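Local coordinates for insulinase family protease (Yersinia pestis, PDB 3GO9), which is a predicted protease of the insulinase (M16) family, though its incomplete zinc-binding motif leaves its own peptidase activity uncertain, at residues H278-Q281 and A285-R288. Residues are numbered along the deposited sequence; the frame is centred on the assembly and turned at random.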
loop_
_atom_site.group_PDB
_atom_site.type_symbol
_atom_site.label_atom_id
_atom_site.label_comp_id
_atom_site.label_asym_id
_atom_site.label_seq_id
_atom_site.Cartn_x
_atom_site.Cartn_y
_atom_site.Cartn_z
ATOM N N HIS A 278 10.990 -9.936 3.047
ATOM C CA HIS A 278 12.300 -9.839 2.381
ATOM C C HIS A 278 12.053 -9.535 0.901
ATOM O O HIS A 278 11.543 -10.416 0.211
ATOM C CB HIS A 278 13.018 -11.168 2.558
ATOM C CG HIS A 278 13.162 -11.586 3.997
ATOM N ND1 HIS A 278 12.494 -12.667 4.540
ATOM C CD2 HIS A 278 13.863 -11.027 5.014
ATOM C CE1 HIS A 278 12.792 -12.763 5.828
ATOM N NE2 HIS A 278 13.621 -11.777 6.138
ATOM N N PRO A 279 12.387 -8.302 0.434
ATOM C CA PRO A 279 12.220 -7.971 -0.988
ATOM C C PRO A 279 12.851 -8.997 -1.925
ATOM O O PRO A 279 13.931 -9.562 -1.669
ATOM C CB PRO A 279 12.893 -6.597 -1.145
ATOM C CG PRO A 279 12.706 -5.934 0.193
ATOM C CD PRO A 279 12.923 -7.128 1.175
ATOM N N ILE A 280 12.174 -9.185 -3.047
ATOM C CA ILE A 280 12.539 -10.212 -3.991
ATOM C C ILE A 280 13.714 -9.706 -4.884
ATOM O O ILE A 280 13.509 -8.793 -5.636
ATOM C CB ILE A 280 11.327 -10.509 -4.839
ATOM C CG1 ILE A 280 10.246 -11.157 -3.963
ATOM C CG2 ILE A 280 11.692 -11.438 -6.012
ATOM C CD1 ILE A 280 8.855 -10.959 -4.449
ATOM N N GLN A 281 14.873 -10.341 -4.787
ATOM C CA GLN A 281 16.137 -9.854 -5.431
ATOM C C GLN A 281 16.404 -10.555 -6.730
ATOM O O GLN A 281 17.199 -10.084 -7.559
ATOM C CB GLN A 281 17.345 -10.165 -4.552
ATOM C CG GLN A 281 17.497 -9.365 -3.272
ATOM C CD GLN A 281 17.354 -7.911 -3.548
ATOM O OE1 GLN A 281 18.345 -7.194 -3.798
ATOM N NE2 GLN A 281 16.108 -7.469 -3.594
ATOM N N ALA A 285 13.949 -16.188 -5.631
ATOM C CA ALA A 285 13.118 -15.559 -4.606
ATOM C C ALA A 285 11.754 -15.305 -5.185
ATOM O O ALA A 285 10.735 -15.405 -4.485
ATOM C CB ALA A 285 13.701 -14.249 -4.125
ATOM N N LEU A 286 11.716 -14.921 -6.466
ATOM C CA LEU A 286 10.416 -14.669 -7.090
ATOM C C LEU A 286 9.557 -15.953 -7.099
ATOM O O LEU A 286 8.359 -15.924 -6.762
ATOM C CB LEU A 286 10.604 -14.132 -8.529
ATOM C CG LEU A 286 9.305 -13.822 -9.264
ATOM C CD1 LEU A 286 8.355 -12.801 -8.559
ATOM C CD2 LEU A 286 9.631 -13.288 -10.688
ATOM N N SER A 287 10.165 -17.051 -7.526
ATOM C CA SER A 287 9.495 -18.326 -7.550
ATOM C C SER A 287 9.006 -18.765 -6.154
ATOM O O SER A 287 7.877 -19.289 -6.007
ATOM C CB SER A 287 10.454 -19.372 -8.106
ATOM O OG SER A 287 10.563 -19.129 -9.488
ATOM N N ARG A 288 9.850 -18.573 -5.166
ATOM C CA ARG A 288 9.455 -18.910 -3.770
ATOM C C ARG A 288 8.268 -18.075 -3.326
ATOM O O ARG A 288 7.333 -18.584 -2.692
ATOM C CB ARG A 288 10.607 -18.750 -2.782
ATOM C CG ARG A 288 11.785 -19.664 -3.012
ATOM C CD ARG A 288 12.777 -19.657 -1.843
ATOM N NE ARG A 288 13.308 -18.327 -1.517
ATOM C CZ ARG A 288 14.431 -17.786 -2.014
ATOM N NH1 ARG A 288 15.167 -18.443 -2.895
ATOM N NH2 ARG A 288 14.810 -16.567 -1.608
#
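I280 leans one methyl, CG2, onto the first helical turn that follows it, where the residue meets both A285 and L286. That methyl stands 3.9 Å from A285 CB and 3.8 Å from L286 CB, and it comes closest to the backbone between them, 3.5 Å from L286 N. It therefore rests over the backbone N and CA of L286, with the beta carbons of A285 and L286 touching it as well. Such a position suits a beta-branched residue: with chi1 of I280 at -67°, CG2 lies anti to the backbone N and reaches the helix, while CG1 is turned beside that N and carries CD1 in another direction. A285 suits its place by being small. Its single methyl points at the loop, and the short side chain is consistent with the close passage of the loop backbone here, Q281 N lying 4.1 Å from A285 CB. L286 offers its beta carbon to the isoleucine; because CG is anti to the backbone N (chi1 -179°), the branched end extends beyond this point of contact. The polar ends behave differently. Q281 sends its amide away from the helix, whereas R288 curls back along its own helix so that A285 CA lies 3.5 Å above one face of the guanidinium, toward its rim. The contact between the segments is thus apolar: I280 and L286 are buried, A285 is partly exposed, and Q281 lies at the edge with its backbone N near the helix. D282, in the short link between the segments, accepts a hydrogen bond from A285 N through OD1 near the start of the helix. The loop leaves strand 267-276, the central strand of a five-stranded mixed sheet, and leads straight into the long helix 283-309, so the contact packs the connection between them against that helix's N-terminal end.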